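Local atomic coordinates of nitrite reductase (Hyphomicrobium denitrificans, PDB entry 2DV6), a protein that probably catalyses the one-electron reduction of nitrite to nitric oxide in denitrification, using bound copper ions and electrons from a cytochrome c. Residues 87-92 and 96-101; 373-378 and 382-387; 299-304 and 309-314; 186-191 and 219-224; 327-330 and 334-337. One frame throughout, in Å; residues are numbered along the deposited sequence.

Contact 1 (87-92 and 96-101)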
# COMPACT_ATOMS: atom_id res chain seq x y z
N ARG A 87 21.84 14.95 25.42
CA ARG A 87 21.43 14.86 24.03
C ARG A 87 21.49 13.42 23.54
O ARG A 87 22.18 12.58 24.13
CB ARG A 87 22.30 15.75 23.15
CG ARG A 87 23.81 15.35 23.07
CD ARG A 87 24.37 15.83 21.72
NE ARG A 87 24.72 17.22 21.79
CZ ARG A 87 24.66 18.13 20.82
NH1 ARG A 87 24.21 17.90 19.58
NH2 ARG A 87 25.05 19.34 21.13
N SER A 88 20.76 13.15 22.48
CA SER A 88 20.81 11.88 21.78
C SER A 88 21.99 11.92 20.83
O SER A 88 22.55 12.99 20.53
CB SER A 88 19.53 11.66 20.98
OG SER A 88 19.53 12.48 19.82
N ALA A 89 22.35 10.75 20.34
CA ALA A 89 23.22 10.66 19.21
C ALA A 89 22.41 11.14 17.98
O ALA A 89 21.17 11.18 18.00
CB ALA A 89 23.70 9.20 19.03
N ILE A 90 23.13 11.51 16.93
CA ILE A 90 22.52 11.79 15.64
C ILE A 90 22.05 10.50 14.98
O ILE A 90 22.72 9.46 14.95
CB ILE A 90 23.48 12.59 14.69
CG1 ILE A 90 23.72 13.99 15.27
CG2 ILE A 90 22.86 12.74 13.29
CD1 ILE A 90 24.95 14.77 14.67
N VAL A 91 20.89 10.64 14.37
CA VAL A 91 20.15 9.56 13.80
C VAL A 91 19.94 9.91 12.32
O VAL A 91 19.41 10.95 11.99
CB VAL A 91 18.92 9.48 14.75
CG1 VAL A 91 17.63 10.17 14.28
CG2 VAL A 91 18.85 8.21 15.47
N ASN A 92 20.36 9.03 11.43
CA ASN A 92 20.48 9.38 10.01
C ASN A 92 19.35 8.87 9.12
O ASN A 92 18.70 9.67 8.44
CB ASN A 92 21.84 8.91 9.50
CG ASN A 92 22.98 9.73 10.12
OD1 ASN A 92 23.07 10.92 9.89
ND2 ASN A 92 23.80 9.09 10.96
N ALA A 96 16.31 4.76 12.27
CA ALA A 96 17.53 4.98 13.11
C ALA A 96 17.12 5.62 14.44
O ALA A 96 16.23 6.50 14.48
CB ALA A 96 18.56 5.86 12.38
N SER A 97 17.69 5.14 15.53
CA SER A 97 17.17 5.51 16.83
C SER A 97 18.30 5.83 17.78
O SER A 97 19.39 5.31 17.63
CB SER A 97 16.33 4.38 17.42
OG SER A 97 15.31 3.96 16.54
N SER A 98 18.02 6.70 18.75
CA SER A 98 18.96 6.95 19.79
C SER A 98 18.16 7.21 21.03
O SER A 98 17.14 7.93 21.03
CB SER A 98 19.84 8.17 19.53
OG SER A 98 20.64 8.42 20.70
N THR A 99 18.69 6.70 22.10
CA THR A 99 18.03 6.69 23.38
C THR A 99 19.02 7.43 24.38
O THR A 99 20.26 7.28 24.27
CB THR A 99 17.84 5.18 23.60
OG1 THR A 99 16.45 4.79 23.64
CG2 THR A 99 18.72 4.64 24.59
N PHE A 100 18.50 8.25 25.30
CA PHE A 100 19.37 8.93 26.29
C PHE A 100 18.54 9.31 27.50
O PHE A 100 17.32 9.23 27.46
CB PHE A 100 20.10 10.17 25.71
CG PHE A 100 19.19 11.39 25.49
CD1 PHE A 100 18.28 11.43 24.44
CD2 PHE A 100 19.30 12.52 26.32
CE1 PHE A 100 17.45 12.57 24.23
CE2 PHE A 100 18.50 13.62 26.13
CZ PHE A 100 17.55 13.64 25.07
N SER A 101 19.21 9.74 28.57
CA SER A 101 18.56 10.07 29.82
C SER A 101 19.28 11.20 30.52
O SER A 101 20.44 11.53 30.20
CB SER A 101 18.51 8.85 30.73
OG SER A 101 19.83 8.39 31.03

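Contact 2 (373-378 and 382-387)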
# COMPACT_ATOMS: atom_id res chain seq x y z
N HIS A 373 21.40 -18.90 48.05
CA HIS A 373 20.89 -20.22 47.65
C HIS A 373 19.85 -20.11 46.56
O HIS A 373 18.93 -19.27 46.64
CB HIS A 373 20.30 -21.01 48.84
CG HIS A 373 21.27 -21.21 49.96
ND1 HIS A 373 22.27 -22.17 49.93
CD2 HIS A 373 21.46 -20.51 51.11
CE1 HIS A 373 22.99 -22.09 51.03
NE2 HIS A 373 22.54 -21.08 51.75
N VAL A 374 20.00 -20.97 45.55
CA VAL A 374 19.04 -21.07 44.47
C VAL A 374 18.56 -22.51 44.42
O VAL A 374 19.38 -23.46 44.28
CB VAL A 374 19.68 -20.67 43.11
CG1 VAL A 374 18.75 -21.06 41.96
CG2 VAL A 374 19.99 -19.20 43.10
N TYR A 375 17.24 -22.69 44.53
CA TYR A 375 16.63 -24.03 44.46
C TYR A 375 16.42 -24.44 43.00
O TYR A 375 15.35 -24.17 42.43
CB TYR A 375 15.34 -24.11 45.32
CG TYR A 375 15.68 -24.09 46.82
CD1 TYR A 375 15.99 -22.89 47.47
CD2 TYR A 375 15.75 -25.26 47.55
CE1 TYR A 375 16.33 -22.85 48.81
CE2 TYR A 375 16.11 -25.24 48.92
CZ TYR A 375 16.39 -24.03 49.55
OH TYR A 375 16.73 -23.98 50.91
N SER A 376 17.44 -25.05 42.37
CA SER A 376 17.39 -25.31 40.91
C SER A 376 16.09 -25.99 40.48
O SER A 376 15.74 -27.01 41.05
CB SER A 376 18.53 -26.21 40.41
OG SER A 376 19.60 -26.32 41.32
N LEU A 377 15.42 -25.44 39.47
CA LEU A 377 14.22 -26.04 38.84
C LEU A 377 13.06 -26.23 39.81
O LEU A 377 12.10 -26.96 39.53
CB LEU A 377 14.55 -27.35 38.08
CG LEU A 377 15.49 -27.17 36.88
CD1 LEU A 377 15.66 -28.48 36.10
CD2 LEU A 377 14.99 -26.04 35.94
N GLY A 378 13.17 -25.56 40.95
CA GLY A 378 12.13 -25.60 41.99
C GLY A 378 12.30 -26.81 42.90
O GLY A 378 11.44 -27.09 43.72
N SER A 382 16.81 -31.48 46.48
CA SER A 382 18.24 -31.41 46.16
C SER A 382 18.87 -30.21 46.89
O SER A 382 18.17 -29.23 47.20
CB SER A 382 18.46 -31.26 44.65
OG SER A 382 17.85 -32.33 43.95
N PRO A 383 20.19 -30.29 47.18
CA PRO A 383 20.83 -29.13 47.84
C PRO A 383 20.82 -27.93 46.89
O PRO A 383 21.18 -28.08 45.73
CB PRO A 383 22.28 -29.60 48.08
CG PRO A 383 22.27 -31.14 47.87
CD PRO A 383 21.12 -31.40 46.91
N PRO A 384 20.37 -26.75 47.36
CA PRO A 384 20.36 -25.60 46.49
C PRO A 384 21.78 -25.27 45.98
O PRO A 384 22.79 -25.68 46.60
CB PRO A 384 19.81 -24.48 47.38
CG PRO A 384 20.06 -24.93 48.79
CD PRO A 384 19.86 -26.42 48.71
N LEU A 385 21.84 -24.57 44.85
CA LEU A 385 23.10 -24.01 44.35
C LEU A 385 23.50 -22.81 45.19
O LEU A 385 22.63 -22.10 45.74
CB LEU A 385 22.96 -23.58 42.88
CG LEU A 385 22.71 -24.67 41.85
CD1 LEU A 385 22.62 -24.07 40.43
CD2 LEU A 385 23.85 -25.70 41.93
N ILE A 386 24.80 -22.53 45.25
CA ILE A 386 25.33 -21.46 46.12
C ILE A 386 25.96 -20.30 45.35
O ILE A 386 26.79 -20.51 44.50
CB ILE A 386 26.36 -22.03 47.17
CG1 ILE A 386 25.71 -23.14 48.00
CG2 ILE A 386 26.94 -20.92 48.08
CD1 ILE A 386 26.67 -24.27 48.37
N GLY A 387 25.59 -19.07 45.71
CA GLY A 387 26.26 -17.88 45.23
C GLY A 387 26.04 -17.67 43.75
O GLY A 387 26.96 -17.83 42.95
O HOH W 1 19.17 -27.22 43.59

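Contact 3 (299-304 and 309-314)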
# COMPACT_ATOMS: atom_id res chain seq x y z
N ILE A 299 1.40 -9.92 28.75
CA ILE A 299 0.12 -9.56 28.21
C ILE A 299 0.31 -9.09 26.76
O ILE A 299 1.31 -8.45 26.42
CB ILE A 299 -0.65 -8.54 29.17
CG1 ILE A 299 -1.21 -9.31 30.40
CG2 ILE A 299 -1.76 -7.85 28.42
CD1 ILE A 299 -2.06 -8.44 31.38
N TYR A 300 -0.65 -9.45 25.92
CA TYR A 300 -0.51 -9.28 24.46
C TYR A 300 -1.64 -8.38 23.97
O TYR A 300 -2.69 -8.85 23.66
CB TYR A 300 -0.56 -10.66 23.76
CG TYR A 300 0.55 -11.61 24.17
CD1 TYR A 300 0.45 -12.37 25.35
CD2 TYR A 300 1.71 -11.77 23.39
CE1 TYR A 300 1.49 -13.24 25.76
CE2 TYR A 300 2.73 -12.67 23.77
CZ TYR A 300 2.63 -13.38 24.97
OH TYR A 300 3.64 -14.26 25.34
N THR A 301 -1.40 -7.08 23.91
CA THR A 301 -2.46 -6.14 23.65
C THR A 301 -2.40 -5.73 22.17
O THR A 301 -1.35 -5.84 21.52
CB THR A 301 -2.31 -4.91 24.52
OG1 THR A 301 -0.98 -4.45 24.41
CG2 THR A 301 -2.58 -5.21 25.98
N VAL A 302 -3.53 -5.31 21.63
CA VAL A 302 -3.61 -4.86 20.23
C VAL A 302 -2.72 -3.62 20.04
O VAL A 302 -1.96 -3.53 19.07
CB VAL A 302 -5.08 -4.57 19.84
CG1 VAL A 302 -5.17 -3.88 18.44
CG2 VAL A 302 -5.86 -5.87 19.85
N LYS A 303 -2.80 -2.68 20.98
CA LYS A 303 -1.95 -1.48 20.90
C LYS A 303 -0.61 -1.75 21.55
O LYS A 303 -0.49 -2.65 22.41
CB LYS A 303 -2.63 -0.28 21.58
CG LYS A 303 -3.97 0.12 20.95
CD LYS A 303 -4.48 1.43 21.63
CE LYS A 303 -6.01 1.56 21.71
NZ LYS A 303 -6.61 1.45 20.36
N SER A 304 0.39 -0.96 21.16
CA SER A 304 1.75 -1.11 21.73
C SER A 304 1.79 -0.75 23.22
O SER A 304 1.01 0.07 23.67
CB SER A 304 2.74 -0.24 20.97
OG SER A 304 2.60 -0.47 19.57
N GLY A 309 -5.65 3.71 27.72
CA GLY A 309 -7.02 3.37 27.36
C GLY A 309 -7.38 1.92 27.67
O GLY A 309 -6.69 1.23 28.43
N GLU A 310 -8.47 1.45 27.08
CA GLU A 310 -8.95 0.11 27.29
C GLU A 310 -8.23 -0.85 26.36
O GLU A 310 -8.36 -0.75 25.16
CB GLU A 310 -10.46 0.08 27.08
CG GLU A 310 -11.19 0.98 28.09
CD GLU A 310 -12.67 0.65 28.21
OE1 GLU A 310 -13.04 -0.32 28.95
OE2 GLU A 310 -13.45 1.36 27.54
N GLN A 311 -7.45 -1.77 26.90
CA GLN A 311 -6.62 -2.64 26.08
C GLN A 311 -7.35 -3.93 25.81
O GLN A 311 -8.14 -4.39 26.66
CB GLN A 311 -5.29 -2.92 26.76
CG GLN A 311 -4.53 -1.70 27.13
CD GLN A 311 -4.15 -0.85 25.94
OE1 GLN A 311 -4.35 0.38 25.95
NE2 GLN A 311 -3.60 -1.47 24.92
N GLU A 312 -7.07 -4.52 24.65
CA GLU A 312 -7.69 -5.78 24.27
C GLU A 312 -6.62 -6.78 23.88
O GLU A 312 -5.52 -6.39 23.46
CB GLU A 312 -8.64 -5.55 23.10
CG GLU A 312 -9.65 -4.49 23.36
CD GLU A 312 -10.75 -4.45 22.32
OE1 GLU A 312 -11.73 -5.22 22.45
OE2 GLU A 312 -10.62 -3.63 21.37
N MET A 313 -6.93 -8.06 24.01
CA MET A 313 -5.99 -9.12 23.71
C MET A 313 -5.84 -9.21 22.20
O MET A 313 -6.83 -9.09 21.47
CB MET A 313 -6.50 -10.48 24.22
CG MET A 313 -5.43 -11.54 24.14
SD MET A 313 -5.95 -13.16 24.68
CE MET A 313 -6.91 -13.72 23.28
N ASP A 314 -4.63 -9.45 21.74
CA ASP A 314 -4.37 -9.66 20.33
C ASP A 314 -3.92 -11.13 20.23
O ASP A 314 -2.84 -11.51 20.69
CB ASP A 314 -3.30 -8.68 19.86
CG ASP A 314 -2.95 -8.81 18.39
OD1 ASP A 314 -2.92 -9.96 17.86
OD2 ASP A 314 -2.67 -7.76 17.77
O HOH W 2 -2.43 -5.20 16.88
O HOH W 3 -5.15 -2.79 22.95

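Contact 4 (186-191 and 219-224). With CU (copper (II) ion), chain G; CU (copper (II) ion), chain H.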
# COMPACT_ATOMS: atom_id res chain seq x y z
N TRP A 186 -8.46 -12.20 34.05
CA TRP A 186 -9.15 -13.37 34.56
C TRP A 186 -8.27 -13.86 35.67
O TRP A 186 -7.06 -14.05 35.49
CB TRP A 186 -9.30 -14.46 33.48
CG TRP A 186 -10.09 -14.04 32.24
CD1 TRP A 186 -10.86 -12.92 32.08
CD2 TRP A 186 -10.22 -14.79 31.03
NE1 TRP A 186 -11.42 -12.91 30.82
CE2 TRP A 186 -11.06 -14.06 30.17
CE3 TRP A 186 -9.68 -16.00 30.58
CZ2 TRP A 186 -11.38 -14.51 28.86
CZ3 TRP A 186 -10.01 -16.44 29.29
CH2 TRP A 186 -10.83 -15.69 28.45
N THR A 187 -8.85 -14.10 36.83
CA THR A 187 -8.02 -14.26 38.01
C THR A 187 -8.53 -15.37 38.91
O THR A 187 -9.70 -15.73 38.87
CB THR A 187 -8.06 -12.98 38.89
OG1 THR A 187 -9.40 -12.82 39.39
CG2 THR A 187 -7.65 -11.71 38.11
N PHE A 188 -7.63 -15.88 39.73
CA PHE A 188 -8.00 -16.58 40.96
C PHE A 188 -8.11 -15.57 42.10
O PHE A 188 -7.13 -14.92 42.44
CB PHE A 188 -6.95 -17.65 41.30
CG PHE A 188 -6.88 -18.77 40.30
CD1 PHE A 188 -7.92 -19.73 40.21
CD2 PHE A 188 -5.78 -18.89 39.44
CE1 PHE A 188 -7.85 -20.79 39.29
CE2 PHE A 188 -5.69 -19.93 38.51
CZ PHE A 188 -6.73 -20.88 38.42
N ASN A 189 -9.31 -15.43 42.66
CA ASN A 189 -9.57 -14.58 43.85
C ASN A 189 -9.29 -13.11 43.60
O ASN A 189 -8.88 -12.39 44.51
CB ASN A 189 -8.80 -15.08 45.07
CG ASN A 189 -9.47 -16.28 45.78
OD1 ASN A 189 -10.43 -16.90 45.29
ND2 ASN A 189 -8.98 -16.59 46.95
N GLY A 190 -9.47 -12.67 42.35
CA GLY A 190 -9.40 -11.24 42.05
C GLY A 190 -8.03 -10.57 41.91
O GLY A 190 -7.99 -9.38 41.66
N LYS A 191 -6.93 -11.32 42.03
CA LYS A 191 -5.56 -10.77 41.89
C LYS A 191 -4.62 -11.65 41.09
O LYS A 191 -4.92 -12.83 40.88
CB LYS A 191 -4.94 -10.54 43.28
CG LYS A 191 -5.77 -9.55 44.06
CD LYS A 191 -5.23 -9.30 45.43
CE LYS A 191 -6.21 -8.35 46.11
NZ LYS A 191 -6.20 -8.78 47.49
N HIS A 219 -13.77 -21.92 33.84
CA HIS A 219 -12.42 -21.86 34.39
C HIS A 219 -12.16 -23.15 35.20
O HIS A 219 -13.09 -23.89 35.51
CB HIS A 219 -12.18 -20.60 35.24
CG HIS A 219 -12.39 -19.31 34.50
ND1 HIS A 219 -11.46 -18.77 33.63
CD2 HIS A 219 -13.43 -18.44 34.51
CE1 HIS A 219 -11.91 -17.63 33.14
NE2 HIS A 219 -13.12 -17.42 33.64
N SER A 220 -10.88 -23.44 35.45
CA SER A 220 -10.46 -24.66 36.13
C SER A 220 -9.14 -24.35 36.76
O SER A 220 -8.74 -23.17 36.83
CB SER A 220 -10.28 -25.80 35.12
OG SER A 220 -9.42 -25.38 34.09
N VAL A 221 -8.45 -25.39 37.21
CA VAL A 221 -7.11 -25.27 37.77
C VAL A 221 -6.32 -26.57 37.55
O VAL A 221 -6.86 -27.65 37.67
CB VAL A 221 -7.16 -24.86 39.29
CG1 VAL A 221 -7.96 -25.93 40.17
CG2 VAL A 221 -5.73 -24.67 39.84
N ASP A 222 -5.04 -26.43 37.19
CA ASP A 222 -4.05 -27.51 37.05
C ASP A 222 -2.96 -27.12 38.08
O ASP A 222 -2.39 -26.04 37.97
CB ASP A 222 -3.52 -27.47 35.59
CG ASP A 222 -2.23 -28.33 35.33
OD1 ASP A 222 -1.88 -28.48 34.13
OD2 ASP A 222 -1.55 -28.85 36.27
N PHE A 223 -2.70 -27.98 39.09
CA PHE A 223 -1.58 -27.78 40.03
C PHE A 223 -0.38 -28.65 39.62
O PHE A 223 -0.53 -29.88 39.48
CB PHE A 223 -1.95 -28.16 41.48
CG PHE A 223 -3.14 -27.41 42.05
CD1 PHE A 223 -4.44 -27.96 41.97
CD2 PHE A 223 -2.97 -26.20 42.69
CE1 PHE A 223 -5.53 -27.28 42.51
CE2 PHE A 223 -4.04 -25.52 43.24
CZ PHE A 223 -5.34 -26.05 43.13
N HIS A 224 0.81 -28.05 39.44
CA HIS A 224 2.01 -28.85 39.10
C HIS A 224 2.46 -29.75 40.27
O HIS A 224 3.24 -30.69 40.07
CB HIS A 224 3.19 -27.98 38.63
CG HIS A 224 2.98 -27.34 37.30
ND1 HIS A 224 3.97 -26.62 36.67
CD2 HIS A 224 1.93 -27.36 36.46
CE1 HIS A 224 3.52 -26.19 35.50
NE2 HIS A 224 2.29 -26.62 35.35
CU CU G . -9.62 -19.81 33.29
CU CU H . 1.09 -26.36 33.67
O HOH W 4 0.07 -27.73 31.80

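Contact 5 (327-330 and 334-337)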
# COMPACT_ATOMS: atom_id res chain seq x y z
N LEU A 327 5.20 -8.39 33.16
CA LEU A 327 4.68 -7.91 34.43
C LEU A 327 5.08 -8.74 35.65
O LEU A 327 5.07 -9.98 35.58
CB LEU A 327 3.17 -7.94 34.34
CG LEU A 327 2.26 -6.82 33.78
CD1 LEU A 327 2.91 -5.51 33.28
CD2 LEU A 327 1.22 -7.41 32.87
N PHE A 328 5.42 -8.06 36.76
CA PHE A 328 5.56 -8.72 38.05
C PHE A 328 4.21 -8.50 38.74
O PHE A 328 3.74 -7.38 38.82
CB PHE A 328 6.69 -8.12 38.93
CG PHE A 328 8.09 -8.52 38.51
CD1 PHE A 328 8.38 -9.83 38.12
CD2 PHE A 328 9.14 -7.57 38.53
CE1 PHE A 328 9.69 -10.20 37.72
CE2 PHE A 328 10.43 -7.94 38.15
CZ PHE A 328 10.70 -9.26 37.72
N ASN A 329 3.58 -9.57 39.24
CA ASN A 329 2.37 -9.41 40.08
C ASN A 329 1.31 -8.50 39.49
O ASN A 329 0.80 -7.59 40.17
CB ASN A 329 2.76 -9.01 41.52
CG ASN A 329 3.52 -10.11 42.23
OD1 ASN A 329 4.06 -10.98 41.57
ND2 ASN A 329 3.54 -10.10 43.58
N GLY A 330 1.01 -8.71 38.19
CA GLY A 330 -0.24 -8.24 37.59
C GLY A 330 -0.27 -6.98 36.76
O GLY A 330 -1.12 -6.83 35.89
N SER A 334 3.41 -2.45 39.74
CA SER A 334 2.91 -3.28 40.80
C SER A 334 3.88 -3.33 41.99
O SER A 334 3.49 -3.05 43.14
CB SER A 334 2.64 -4.69 40.27
OG SER A 334 2.26 -5.55 41.34
N LEU A 335 5.15 -3.65 41.70
CA LEU A 335 6.18 -3.82 42.72
C LEU A 335 7.17 -2.64 42.85
O LEU A 335 8.19 -2.76 43.53
CB LEU A 335 6.93 -5.12 42.50
CG LEU A 335 6.11 -6.41 42.42
CD1 LEU A 335 7.07 -7.64 42.35
CD2 LEU A 335 5.14 -6.55 43.59
N THR A 336 6.87 -1.53 42.20
CA THR A 336 7.61 -0.30 42.39
C THR A 336 6.79 0.74 43.18
O THR A 336 7.22 1.21 44.23
CB THR A 336 8.06 0.33 41.04
OG1 THR A 336 6.93 0.51 40.18
CG2 THR A 336 9.07 -0.56 40.34
N ARG A 337 5.61 1.10 42.68
CA ARG A 337 4.82 2.16 43.28
C ARG A 337 3.67 1.60 44.13
O ARG A 337 3.36 2.15 45.19
CB ARG A 337 4.29 3.11 42.18
CG ARG A 337 5.39 4.03 41.57
CD ARG A 337 4.92 4.88 40.38
NE ARG A 337 4.18 6.15 40.60
CZ ARG A 337 4.10 6.85 41.73
NH1 ARG A 337 3.40 7.97 41.78
NH2 ARG A 337 4.72 6.43 42.84

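Contact 1 (87-92 and 96-101)
Ser-98 reaches across to the backbone N of Ala-89 in the N-terminal cupredoxin domain, where the loop 87-92, leading away from a short edge strand, runs back along strand 97-103 of the other sheet of the sandwich. The two runs are antiparallel in direction, 174° apart, yet without a ladder of backbone bonds between them; side chains bridge the gap instead. With OG anti to its own backbone N (chi1 173°), Ser-98 accepts the Ala-89 N-H at 2.9 Å from N to OG, a moderately bent bond of 146°. The CB of Ser-88 flanks the same hydroxyl, while the OG of Ser-88 donates to the carbonyl O of the next residue, Ala-89, at 2.8 Å from above the carbonyl plane, and is also bonded to Val-79 N.

Toward one end, the Phe-100 ring lies flat under the backbone of 87-88. Ser-88 N and Arg-87 C sit over one face, displaced toward the rim, with Ser-88 N 3.6 Å from Phe-100 CD1. Arg-87 itself heads off to a salt bridge with Asp-78. Met-217 of the second subunit packs on Phe-100 and Ser-98, so this layer forms part of a subunit interface. At the other end Val-91, whose side chain is about 4 Å from that of the copper ligand His-77, lays its CG2 branch on the Ala-96 backbone: CG2 is 3.3 Å from Ala-96 C and 3.9 Å from Ala-96 CB.

Contact 2 (373-378 and 382-387)
Residues 373-374 and 385-386 pair as antiparallel strands, Val-374 and Leu-385 forming the hydrogen-bonded pair through Val-374 N to Leu-385 O at 2.9 Å and Leu-385 N to Val-374 O at 2.8 Å, while His-373 and Ile-386 form the neighbouring non-hydrogen-bonded pair. Beyond the ladder, Pro-384 carries the side-chain contact. Its CB stands 3.9 Å from the centroid of the Tyr-375 ring and only 2° off the ring normal, so the CH-pi contact is centred on the face. Its CG touches both Tyr-375 and His-373, 3.9 Å from Tyr-375 CZ and 3.7 Å from His-373 ND1. Tyr-375 holds its ring there with CG anti to the carbonyl carbon (chi1 -71°), lying alongside the proline. A serine in place of Tyr-375 would probably deprive Pro-384 of this aromatic face and open a gap between the proline and strand 397-404, which the tyrosine also touches.

Past the ladder, Ser-376 OG lies 3.6 Å from Leu-385 CG. A water close to the same Ser-376 OG, at a short 2.5 Å, also donates to Pro-383 O, where the chains diverge. Ile-386 N bonds Ser-382 OG of the second subunit, and Leu-385 packs on that same residue, so the subunit interface continues the contact. Together these features mark a beta hairpin whose first arm leaves the ladder through an inverse gamma turn centred on Tyr-375.

Contact 3 (299-304 and 309-314)
Thr-301 and Met-313 face each other at a single backbone bridge, where two chain segments running 117° apart meet. Asp-314 N gives its hydrogen to Tyr-300 O at 2.8 Å, and Val-302 N gives its own to Glu-312 O at 2.9 Å; both donors are tilted from the acceptor's carbonyl plane.

The hydroxyl of Thr-301, set between the backbone N and the carbonyl carbon (chi1 50°), is held by its bond to Lys-303 O, 2.7 Å from OG1 and nearly in line with that carbonyl. The methyl CG2 is left to meet Gln-311 CB at 3.6 Å, with Gln-311 CG a little farther off, the two side chains crossing at a slant. Val-302 uses one branch: CG2 rests 3.8 Å from Asp-314 CB and also touches the carbonyl oxygens of Glu-312 and Met-313.

Asp-314 extends its carboxylate anti to the backbone N (chi1 180°). OD1 accepts from Lys-317 N, and OD2 receives a hydrogen bond from a water at 2.7 Å that also donates to Val-302 O, so both oxygens are occupied. Another water accepts from Lys-303 N and Glu-312 N, filling in where the segments diverge. The carboxylate of Glu-312 turns to another chain, accepting from Asn-92 N and Gly-93 N of the third subunit. The loop after strand 290-299 is thus bridged once to the chain leaving strand 309-310, which runs on into helix 315-319 with Asp-314 as its N-cap.

Contact 4 (186-191 and 219-224)
The two segments run at 42° to one another with their CA atoms some 9 Å apart, Trp-186 nearest His-219 and Phe-188 nearest Val-221, so the backbones do not meet and side chains reach across, one of them to a backbone carbonyl. His-219 presents an edge to the indole of Trp-186: CE1 stands 3.5 Å above the Trp-186 plane, offset toward the rim, and the planes meet at 72° in an offset edge-to-face stack with centroids of the six-membered and imidazole rings 5.5 Å apart. On the same imidazole, ND1 binds copper at 2.1 Å, and NE2 is hydrogen-bonded to Glu-172, which helps fix the ring's rotation.

This is the interior of a cupredoxin sandwich, a strand of one sheet facing the copper-bearing loop of the other; Cys-260, His-268 and Met-273 complete the site. Phe-188 points its CZ at the chain beyond His-219, meeting Ser-220 O at 3.4 Å near the ring plane and Val-221 CB at 4.1 Å. A glycine at Phe-188 would probably open a gap beside Val-221 and leave the backbone next to the copper ligand less firmly packed. Further along, His-224 NE2 binds a second copper at 2.1 Å, shared with His-259 and with His-416 of the third subunit, and a water lies 2.5 Å from that copper as a further ligand.

Contact 5 (327-330 and 334-337)
Ser-334 opens the helix by reaching back to the loop it has just left: its OG donates to Asn-329 O at 2.8 Å, arriving from above the carbonyl plane, 45° out of it. The torsion chi1 of 175° sets OG anti to the backbone N and beside the carbonyl carbon, and the CB of the same serine rests against Phe-328 O. A weak hydrogen bond joins that hydroxyl to His-339.

Leu-335 follows and supplies the apolar half of the contact, its two methyls divided between neighbouring residues. CD1 is 3.5 Å from Phe-328 CB, the side chains crossing at about a right angle, with the aromatic ring leading away beyond. CD2 lies 3.9 Å from Asn-329 ND2, these two side chains meeting at a slant; the amide is held through both of its polar atoms: OD1 accepts from Met-295 N, and ND2 donates to Arg-147 O and Tyr-293 O. Those bonds fix the amide's rotation and satisfy its polar atoms in a buried place.

Thr-336 and Arg-337 carry the helix onward, Arg-337 NH1 bonding Ala-136 O. The contact thus folds the short helix 334-338 back against the end of edge strand 325-328, whose Phe-328 and Asn-329 pack on adjacent strand 290-299, while Leu-335 is backbone-bonded to Phe-428 of strand 427-431 in the other sheet.

How the contacts relate
Contact 4 supplies ligands to two coppers; contacts 3 and 5 lie closest to it. Contacts 3 and 4 share a sheet, strands 309-310 and 181-188 being neighbours, with nearest atoms about 7 Å apart. Contact 5 also comes within about 7 Å of contact 4 and touches contact 3 directly, Ile-299 CD1 lying 3.7 Å from Leu-327 CD2. Contact 2 reaches the same sheet as contact 5, their centres about 25 Å apart, and lies away from the copper sites. Contact 1 stands apart in its own copper domain, its centre about 44 Å from that of contact 4; across the subunit interface, however, its Asn-92 meets the Glu-312 of contact 3 in a neighbouring chain.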